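Local atomic coordinates of DinB-like Protein (Bacillus cereus ATCC 10987, PDB entry 3DI5), a protein that binds a divalent metal ion, nickel in this crystal, and belongs to the DinB family, though its biochemical role is not established. Residues 46-49 against 50-54; 75-78 against 79-82; 128-131 against 132-135. All blocks are in the same frame, centred on the assembly; numbering follows the deposited sequence.

Contact 1: 46-49 against 50-54; sequences VAWH and IVTAI. With NI (nickel (II) ion), chain B.
On the middle turns of helix 43-58, where the metal site of this DinB-family protein takes its first histidine, Thr-52 reaches back over Trp-48 while His-49 points to the metal. Methyl CG2 of Thr-52 lies over one face of the indole, 3.9 Å from the centroid of the five-membered ring and 14° off its normal, a CH-pi contact. Val-51 CG1 touches the far end of the ring, 3.9 Å from Trp-48 CZ3. The other Thr-52 branch, OG1, turns back to the helix (chi1 62°) and lies 3.2 Å from both Trp-48 O and His-49 O; its single proton could serve either. A beta-branched threonine suits the place because one branch is a methyl for the ring face and the other a hydroxyl. Backbone bonds such as Ala-53 N to His-49 O, 2.8 Å, hold the turn. His-49 has CG anti to its own N (chi1 180°), which swings the imidazole off the helix until NE2 binds nickel at 2.3 Å. Its ND1 is hydrogen-bonded to Asp-71. Metal at one nitrogen and carboxylate at the other fix the ring's rotation, and the second-shell Asp-71 probably makes the imidazole a stronger donor to the nickel.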
ATOM      1  N   VAL A  46       0.350  11.430  -0.368  1.00 38.02           N
ATOM      2  CA  VAL A  46      -0.616  10.341  -0.403  1.00 38.22           C
ATOM      3  C   VAL A  46      -0.012   9.074  -1.010  1.00 39.42           C
ATOM      4  O   VAL A  46      -0.139   7.999  -0.414  1.00 41.06           O
ATOM      5  CB  VAL A  46      -1.949  10.744  -1.103  1.00 38.71           C
ATOM      6  CG1 VAL A  46      -2.949   9.540  -1.125  1.00 37.23           C
ATOM      7  CG2 VAL A  46      -2.552  11.923  -0.402  1.00 35.38           C
ATOM      8  N   ALA A  47       0.715   9.205  -2.127  1.00 39.15           N
ATOM      9  CA  ALA A  47       1.258   8.053  -2.860  1.00 38.95           C
ATOM     10  C   ALA A  47       2.422   7.372  -2.121  1.00 38.71           C
ATOM     11  O   ALA A  47       2.532   6.143  -2.080  1.00 37.60           O
ATOM     12  CB  ALA A  47       1.721   8.487  -4.253  1.00 38.55           C
ATOM     13  N   TRP A  48       3.326   8.171  -1.582  1.00 38.76           N
ATOM     14  CA  TRP A  48       4.408   7.617  -0.784  1.00 38.83           C
ATOM     15  C   TRP A  48       3.901   6.989   0.537  1.00 38.47           C
ATOM     16  O   TRP A  48       4.464   6.040   1.016  1.00 38.14           O
ATOM     17  CB  TRP A  48       5.446   8.695  -0.519  1.00 38.98           C
ATOM     18  CG  TRP A  48       6.758   8.214  -0.027  1.00 38.62           C
ATOM     19  CD1 TRP A  48       7.386   8.625   1.093  1.00 38.41           C
ATOM     20  CD2 TRP A  48       7.638   7.272  -0.667  1.00 38.34           C
ATOM     21  NE1 TRP A  48       8.610   7.998   1.209  1.00 39.87           N
ATOM     22  CE2 TRP A  48       8.780   7.155   0.145  1.00 37.93           C
ATOM     23  CE3 TRP A  48       7.567   6.515  -1.845  1.00 39.22           C
ATOM     24  CZ2 TRP A  48       9.842   6.315  -0.173  1.00 39.28           C
ATOM     25  CZ3 TRP A  48       8.607   5.685  -2.161  1.00 38.88           C
ATOM     26  CH2 TRP A  48       9.743   5.585  -1.329  1.00 39.61           C
ATOM     27  N   HIS A  49       2.820   7.520   1.104  1.00 37.89           N
ATOM     28  CA  HIS A  49       2.228   6.954   2.310  1.00 37.24           C
ATOM     29  C   HIS A  49       1.738   5.510   2.042  1.00 37.41           C
ATOM     30  O   HIS A  49       1.884   4.627   2.888  1.00 36.57           O
ATOM     31  CB  HIS A  49       1.082   7.878   2.773  1.00 37.50           C
ATOM     32  CG  HIS A  49       0.366   7.423   4.007  1.00 37.08           C
ATOM     33  ND1 HIS A  49       0.974   7.355   5.240  1.00 37.73           N
ATOM     34  CD2 HIS A  49      -0.938   7.123   4.217  1.00 38.81           C
ATOM     35  CE1 HIS A  49       0.088   6.972   6.145  1.00 38.77           C
ATOM     36  NE2 HIS A  49      -1.081   6.820   5.550  1.00 37.37           N
ATOM     37  N   ILE A  50       1.198   5.273   0.848  1.00 36.74           N
ATOM     38  CA  ILE A  50       0.744   3.930   0.405  1.00 36.60           C
ATOM     39  C   ILE A  50       1.904   2.963   0.281  1.00 36.58           C
ATOM     40  O   ILE A  50       1.850   1.792   0.713  1.00 37.69           O
ATOM     41  CB  ILE A  50       0.019   4.048  -0.967  1.00 36.62           C
ATOM     42  CG1 ILE A  50      -1.367   4.636  -0.750  1.00 35.34           C
ATOM     43  CG2 ILE A  50      -0.129   2.660  -1.705  1.00 36.42           C
ATOM     44  CD1 ILE A  50      -1.950   5.287  -1.981  1.00 34.26           C
ATOM     45  N   VAL A  51       2.969   3.455  -0.303  1.00 36.48           N
ATOM     46  CA  VAL A  51       4.146   2.654  -0.453  1.00 35.50           C
ATOM     47  C   VAL A  51       4.690   2.226   0.912  1.00 35.98           C
ATOM     48  O   VAL A  51       4.914   1.026   1.160  1.00 34.52           O
ATOM     49  CB  VAL A  51       5.186   3.400  -1.281  1.00 36.20           C
ATOM     50  CG1 VAL A  51       6.436   2.555  -1.419  1.00 33.19           C
ATOM     51  CG2 VAL A  51       4.604   3.762  -2.693  1.00 33.82           C
ATOM     52  N   THR A  52       4.859   3.203   1.808  1.00 37.01           N
ATOM     53  CA  THR A  52       5.487   2.979   3.098  1.00 37.55           C
ATOM     54  C   THR A  52       4.590   2.223   4.049  1.00 38.58           C
ATOM     55  O   THR A  52       5.099   1.537   4.954  1.00 38.83           O
ATOM     56  CB  THR A  52       5.936   4.301   3.793  1.00 38.09           C
ATOM     57  OG1 THR A  52       4.795   5.135   4.062  1.00 37.78           O
ATOM     58  CG2 THR A  52       6.873   5.047   2.945  1.00 35.80           C
ATOM     59  N   ALA A  53       3.268   2.330   3.845  1.00 39.48           N
ATOM     60  CA  ALA A  53       2.286   1.631   4.654  1.00 39.44           C
ATOM     61  C   ALA A  53       2.425   0.112   4.639  1.00 40.87           C
ATOM     62  O   ALA A  53       1.992  -0.535   5.595  1.00 39.51           O
ATOM     63  CB  ALA A  53       0.837   2.055   4.267  1.00 40.12           C
ATOM     64  N   ILE A  54       3.100  -0.466   3.620  1.00 41.91           N
ATOM     65  CA  ILE A  54       3.182  -1.931   3.525  1.00 42.87           C
ATOM     66  C   ILE A  54       4.051  -2.493   4.675  1.00 43.37           C
ATOM     67  O   ILE A  54       3.547  -3.286   5.487  1.00 42.52           O
ATOM     68  CB  ILE A  54       3.612  -2.436   2.102  1.00 43.00           C
ATOM     69  CG1 ILE A  54       2.468  -2.226   1.106  1.00 44.60           C
ATOM     70  CG2 ILE A  54       3.952  -3.905   2.114  1.00 43.32           C
ATOM     71  CD1 ILE A  54       2.902  -2.228  -0.375  1.00 42.31           C
TER
HETATM   72 NI    NI B 168      -3.141   6.437   6.494  1.00 54.28          NI
HETATM   73  O   HOH W   1      -3.046   8.729   7.210  1.00 35.16           O
HETATM   74  O   HOH W   2      -5.072   6.140   7.661  1.00 41.04           O
HETATM   75  O   HOH W   3      -2.015   5.883   8.495  1.00 32.15           O

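Contact 2: 75-78 against 79-82; sequences PTSA and KTIA
Ser-77 and Thr-80 meet where the connection from helix 43-58 turns into helix 78-99, and Ser-77 is its N-cap. With OG swung roughly anti to its own nitrogen (chi1 151°), the serine hydroxyl faces the first turn and accepts two weak hydrogen bonds, from Lys-79 N at 3.1 Å and from Thr-80 N at 3.4 Å. Serine suits the position because its short side chain brings an acceptor to N-H groups that have no carbonyl of a preceding turn to bond. Ser-77 O takes weak bonds from Ile-81 N and from the same Thr-80 N, which is thus shared between OG and O, and the first i to i+4 bond of full strength, Ala-82 N to Ala-78 O, follows at 3.0 Å and is almost straight, 176° at the hydrogen.

The tight side is apolar. Pro-75, two residues before the cap, lays its ring against the helix: its CB is 4.0 Å from Ile-81 CG1 and also 4.0 Å from Thr-80 CG2. Ile-81 then runs inward to Leu-24 of helix 6-26, and Ala-78 and Ala-82 are small enough to pack close to that side of the fold.

The loose, solvent side carries Lys-79 and the OG1 branch of Thr-80. Lys-79 leads away from the cap, its bent chain forming a salt bridge with Asp-83 one turn on. A water accepts from Ser-77 N at 3.2 Å and makes a weak bond of 3.4 Å with Thr-80 OG1, so it stands between the two groups that would meet directly in a capping box. The weak bonds to Ser-77 are supplemented by a hydrogen bond from Ala-78 N to the Asp-29 carboxylate, whose negative charge would probably interact favourably with the positive end of the helix dipole.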
ATOM      1  N   PRO A  75       9.689  11.406  -2.001  1.00 37.44           N
ATOM      2  CA  PRO A  75      10.446  11.512  -3.253  1.00 36.76           C
ATOM      3  C   PRO A  75       9.919  12.572  -4.212  1.00 36.56           C
ATOM      4  O   PRO A  75       8.714  12.804  -4.272  1.00 35.92           O
ATOM      5  CB  PRO A  75      10.267  10.124  -3.872  1.00 36.40           C
ATOM      6  CG  PRO A  75      10.087   9.244  -2.731  1.00 35.99           C
ATOM      7  CD  PRO A  75       9.222  10.025  -1.787  1.00 37.63           C
ATOM      8  N   THR A  76      10.816  13.191  -4.982  1.00 37.11           N
ATOM      9  CA  THR A  76      10.396  14.194  -5.971  1.00 37.55           C
ATOM     10  C   THR A  76      10.108  13.639  -7.376  1.00 38.15           C
ATOM     11  O   THR A  76       9.547  14.345  -8.223  1.00 37.83           O
ATOM     12  CB  THR A  76      11.374  15.376  -6.049  1.00 37.85           C
ATOM     13  OG1 THR A  76      12.689  14.926  -6.388  1.00 36.14           O
ATOM     14  CG2 THR A  76      11.407  16.097  -4.695  1.00 38.81           C
ATOM     15  N   SER A  77      10.442  12.371  -7.613  1.00 37.93           N
ATOM     16  CA  SER A  77      10.245  11.763  -8.918  1.00 37.91           C
ATOM     17  C   SER A  77       9.189  10.706  -8.834  1.00 37.58           C
ATOM     18  O   SER A  77       9.255   9.845  -7.959  1.00 37.85           O
ATOM     19  CB  SER A  77      11.551  11.132  -9.408  1.00 38.14           C
ATOM     20  OG  SER A  77      11.265  10.031 -10.253  1.00 39.20           O
ATOM     21  N   ALA A  78       8.208  10.751  -9.733  1.00 37.95           N
ATOM     22  CA  ALA A  78       7.082   9.808  -9.667  1.00 38.33           C
ATOM     23  C   ALA A  78       7.558   8.390 -10.022  1.00 38.87           C
ATOM     24  O   ALA A  78       6.939   7.393  -9.627  1.00 38.94           O
ATOM     25  CB  ALA A  78       5.928  10.247 -10.558  1.00 38.12           C
ATOM     26  N   LYS A  79       8.701   8.299 -10.695  1.00 39.08           N
ATOM     27  CA  LYS A  79       9.274   6.995 -11.026  1.00 39.75           C
ATOM     28  C   LYS A  79       9.800   6.308  -9.780  1.00 39.51           C
ATOM     29  O   LYS A  79       9.671   5.097  -9.649  1.00 40.22           O
ATOM     30  CB  LYS A  79      10.383   7.096 -12.071  1.00 39.29           C
ATOM     31  CG  LYS A  79      10.489   5.825 -12.899  1.00 40.21           C
ATOM     32  CD  LYS A  79      11.586   5.899 -13.972  1.00 40.61           C
ATOM     33  CE  LYS A  79      12.734   4.956 -13.658  1.00 42.02           C
ATOM     34  NZ  LYS A  79      12.313   3.541 -13.802  1.00 42.42           N
ATOM     35  N   THR A  80      10.389   7.072  -8.864  1.00 39.41           N
ATOM     36  CA  THR A  80      10.794   6.515  -7.571  1.00 39.10           C
ATOM     37  C   THR A  80       9.624   5.946  -6.792  1.00 38.89           C
ATOM     38  O   THR A  80       9.749   4.891  -6.180  1.00 40.76           O
ATOM     39  CB  THR A  80      11.535   7.539  -6.703  1.00 38.85           C
ATOM     40  OG1 THR A  80      12.668   8.019  -7.422  1.00 38.67           O
ATOM     41  CG2 THR A  80      12.034   6.892  -5.414  1.00 39.84           C
ATOM     42  N   ILE A  81       8.493   6.638  -6.808  1.00 37.87           N
ATOM     43  CA  ILE A  81       7.317   6.213  -6.054  1.00 37.23           C
ATOM     44  C   ILE A  81       6.690   4.935  -6.625  1.00 36.97           C
ATOM     45  O   ILE A  81       6.481   3.955  -5.907  1.00 37.19           O
ATOM     46  CB  ILE A  81       6.270   7.357  -5.965  1.00 36.96           C
ATOM     47  CG1 ILE A  81       6.890   8.587  -5.252  1.00 36.88           C
ATOM     48  CG2 ILE A  81       4.969   6.875  -5.264  1.00 35.26           C
ATOM     49  CD1 ILE A  81       5.965   9.780  -5.084  1.00 37.46           C
ATOM     50  N   ALA A  82       6.388   4.948  -7.914  1.00 36.74           N
ATOM     51  CA  ALA A  82       5.801   3.797  -8.588  1.00 36.66           C
ATOM     52  C   ALA A  82       6.721   2.560  -8.513  1.00 37.19           C
ATOM     53  O   ALA A  82       6.248   1.427  -8.305  1.00 36.55           O
ATOM     54  CB  ALA A  82       5.482   4.166 -10.049  1.00 37.06           C
TER
HETATM   55  O   HOH W   4      12.956  11.104  -6.040  1.00 39.22           O

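Contact 3: 128-131 against 132-135. With NI (nickel (II) ion), chain B.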
ATOM      1  N   HIS A 128      -6.791   0.158   4.295  1.00 37.71           N
ATOM      2  CA  HIS A 128      -6.002   1.393   4.392  1.00 37.67           C
ATOM      3  C   HIS A 128      -5.612   1.870   2.995  1.00 38.98           C
ATOM      4  O   HIS A 128      -5.857   3.024   2.654  1.00 39.22           O
ATOM      5  CB  HIS A 128      -4.764   1.163   5.283  1.00 37.87           C
ATOM      6  CG  HIS A 128      -3.821   2.332   5.366  1.00 35.17           C
ATOM      7  ND1 HIS A 128      -2.604   2.355   4.720  1.00 36.73           N
ATOM      8  CD2 HIS A 128      -3.908   3.500   6.044  1.00 31.82           C
ATOM      9  CE1 HIS A 128      -1.988   3.499   4.989  1.00 36.20           C
ATOM     10  NE2 HIS A 128      -2.764   4.211   5.787  1.00 36.17           N
ATOM     11  N   GLN A 129      -4.992   0.981   2.220  1.00 39.54           N
ATOM     12  CA  GLN A 129      -4.559   1.259   0.861  1.00 39.52           C
ATOM     13  C   GLN A 129      -5.703   1.739  -0.039  1.00 40.57           C
ATOM     14  O   GLN A 129      -5.510   2.623  -0.862  1.00 40.88           O
ATOM     15  CB  GLN A 129      -3.957   0.014   0.267  1.00 39.57           C
ATOM     16  CG  GLN A 129      -3.292   0.243  -1.088  1.00 39.96           C
ATOM     17  CD  GLN A 129      -2.630  -0.973  -1.612  1.00 41.12           C
ATOM     18  OE1 GLN A 129      -1.409  -0.994  -1.798  1.00 40.43           O
ATOM     19  NE2 GLN A 129      -3.424  -2.021  -1.862  1.00 40.41           N
ATOM     20  N   ASN A 130      -6.883   1.147   0.141  1.00 39.82           N
ATOM     21  CA  ASN A 130      -8.050   1.429  -0.683  1.00 40.21           C
ATOM     22  C   ASN A 130      -8.626   2.813  -0.353  1.00 39.31           C
ATOM     23  O   ASN A 130      -9.054   3.550  -1.237  1.00 37.84           O
ATOM     24  CB  ASN A 130      -9.093   0.322  -0.457  1.00 40.29           C
ATOM     25  CG  ASN A 130     -10.337   0.467  -1.337  1.00 43.51           C
ATOM     26  OD1 ASN A 130     -10.339   1.186  -2.339  1.00 47.46           O
ATOM     27  ND2 ASN A 130     -11.400  -0.237  -0.963  1.00 42.77           N
ATOM     28  N   HIS A 131      -8.633   3.157   0.929  1.00 39.10           N
ATOM     29  CA  HIS A 131      -9.042   4.495   1.368  1.00 39.02           C
ATOM     30  C   HIS A 131      -8.216   5.589   0.692  1.00 38.12           C
ATOM     31  O   HIS A 131      -8.773   6.544   0.132  1.00 38.39           O
ATOM     32  CB  HIS A 131      -8.883   4.611   2.882  1.00 39.29           C
ATOM     33  CG  HIS A 131      -8.910   6.016   3.389  1.00 39.26           C
ATOM     34  ND1 HIS A 131     -10.062   6.774   3.429  1.00 38.14           N
ATOM     35  CD2 HIS A 131      -7.929   6.787   3.920  1.00 38.78           C
ATOM     36  CE1 HIS A 131      -9.784   7.958   3.947  1.00 39.64           C
ATOM     37  NE2 HIS A 131      -8.500   7.989   4.259  1.00 37.62           N
ATOM     38  N   HIS A 132      -6.903   5.445   0.780  1.00 37.71           N
ATOM     39  CA  HIS A 132      -5.953   6.420   0.229  1.00 37.24           C
ATOM     40  C   HIS A 132      -5.868   6.436  -1.291  1.00 36.58           C
ATOM     41  O   HIS A 132      -5.637   7.491  -1.913  1.00 35.94           O
ATOM     42  CB  HIS A 132      -4.561   6.172   0.801  1.00 36.93           C
ATOM     43  CG  HIS A 132      -4.392   6.647   2.203  1.00 37.60           C
ATOM     44  ND1 HIS A 132      -4.475   7.975   2.548  1.00 36.87           N
ATOM     45  CD2 HIS A 132      -4.140   5.974   3.353  1.00 37.91           C
ATOM     46  CE1 HIS A 132      -4.274   8.101   3.845  1.00 37.78           C
ATOM     47  NE2 HIS A 132      -4.051   6.906   4.350  1.00 34.19           N
ATOM     48  N   ARG A 133      -6.017   5.273  -1.914  1.00 35.76           N
ATOM     49  CA  ARG A 133      -6.141   5.230  -3.381  1.00 34.80           C
ATOM     50  C   ARG A 133      -7.427   5.976  -3.817  1.00 33.64           C
ATOM     51  O   ARG A 133      -7.440   6.675  -4.813  1.00 34.61           O
ATOM     52  CB  ARG A 133      -6.119   3.781  -3.860  1.00 34.99           C
ATOM     53  CG  ARG A 133      -6.212   3.611  -5.349  1.00 35.58           C
ATOM     54  CD  ARG A 133      -6.172   2.149  -5.709  1.00 36.45           C
ATOM     55  NE  ARG A 133      -7.359   1.494  -5.192  1.00 37.68           N
ATOM     56  CZ  ARG A 133      -7.445   0.204  -4.871  1.00 38.30           C
ATOM     57  NH1 ARG A 133      -6.413  -0.624  -4.998  1.00 39.14           N
ATOM     58  NH2 ARG A 133      -8.592  -0.248  -4.409  1.00 39.80           N
ATOM     59  N   GLY A 134      -8.484   5.876  -3.035  1.00 32.34           N
ATOM     60  CA  GLY A 134      -9.701   6.633  -3.286  1.00 31.59           C
ATOM     61  C   GLY A 134      -9.388   8.126  -3.333  1.00 32.06           C
ATOM     62  O   GLY A 134      -9.894   8.845  -4.189  1.00 30.70           O
ATOM     63  N   GLN A 135      -8.536   8.580  -2.398  1.00 31.73           N
ATOM     64  CA  GLN A 135      -8.091   9.975  -2.340  1.00 31.14           C
ATOM     65  C   GLN A 135      -7.257  10.314  -3.554  1.00 31.57           C
ATOM     66  O   GLN A 135      -7.447  11.345  -4.188  1.00 31.15           O
ATOM     67  CB  GLN A 135      -7.236  10.205  -1.084  1.00 31.55           C
ATOM     68  CG  GLN A 135      -7.983   9.985   0.210  1.00 30.22           C
ATOM     69  CD  GLN A 135      -7.155  10.294   1.479  1.00 30.87           C
ATOM     70  OE1 GLN A 135      -5.967  10.010   1.544  1.00 31.06           O
ATOM     71  NE2 GLN A 135      -7.826  10.827   2.507  1.00 30.25           N
TER
HETATM   72 NI    NI B 168      -3.141   6.437   6.494  1.00 54.28          NI
HETATM   73  O   HOH W   5      -9.681   2.958  -4.079  1.00 42.82           O
HETATM   74  O   HOH W   1      -3.046   8.729   7.210  1.00 35.16           O
HETATM   75  O   HOH W   2      -5.072   6.140   7.661  1.00 41.04           O
HETATM   76  O   HOH W   3      -2.015   5.883   8.495  1.00 32.15           O
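His-132 and His-128, one turn apart on helix 118-142, supply two of the three imidazoles of the nickel site. From the backbone, His-132 starts with CB near His-128 O, the carbonyl to which its own N is hydrogen-bonded. CG lies anti to the carbonyl carbon (chi1 -76°), which sends the ring along the helix side toward the metal. At CG the ring already lies beneath His-131, whose CD2 sits 3.7 Å above its centre, edge toward face, and 3.9 Å from CE1 of His-132. ND1 donates to Gln-135 OE1 at 2.7 Å, reaching the oxygen from above the amide plane; a glutamine fits here because its extended chain offers a neutral acceptor that can steady the ring. On the other side CD2 comes over the face of His-128, 3.3 Å from its NE2, in an offset edge-to-face pair with planes at 75°. Finally NE2 binds nickel at 2.4 Å, the same length as the bond from His-128 NE2. His-49 and three waters complete six ligands, the histidine nitrogens on one triangular face of the octahedron.

Away from the metal, Arg-133 NH2 makes a weak bond of 3.1 Å to Asn-130 OD1. A water joins the same two side chains, donating to OD1 and accepting from Arg-133 NE at 3.0 Å. The guanidinium also forms a salt bridge with Glu-16 and a bond to Thr-20. Helix 118-142 packs against three others: His-128 and His-132 turn to Ala-53 and Ile-50 of helix 43-58, Gln-129 and Arg-133 pack on helix 6-26, and Gln-129 is bonded to Tyr-85 of helix 78-99.

Overall arrangement
The contacts follow one another along the chain, on helix 43-58, at the start of helix 78-99 and on helix 118-142; with helix 6-26 these helices make up the helical bundle. Contacts 1 and 3, with centres about 10 Å apart, share the nickel ion and its three waters, so the site is built where two helices distant in sequence face each other. Contact 2, its centre about 12 Å from that of contact 1, packs on another face of helix 43-58: Pro-75 CD meets Trp-48 CD2 at 3.4 Å. It does not touch contact 3, from which its nearest atoms are about 10 Å away. Helix 43-58 thus joins the metal centre to the helix 78-99 entrance.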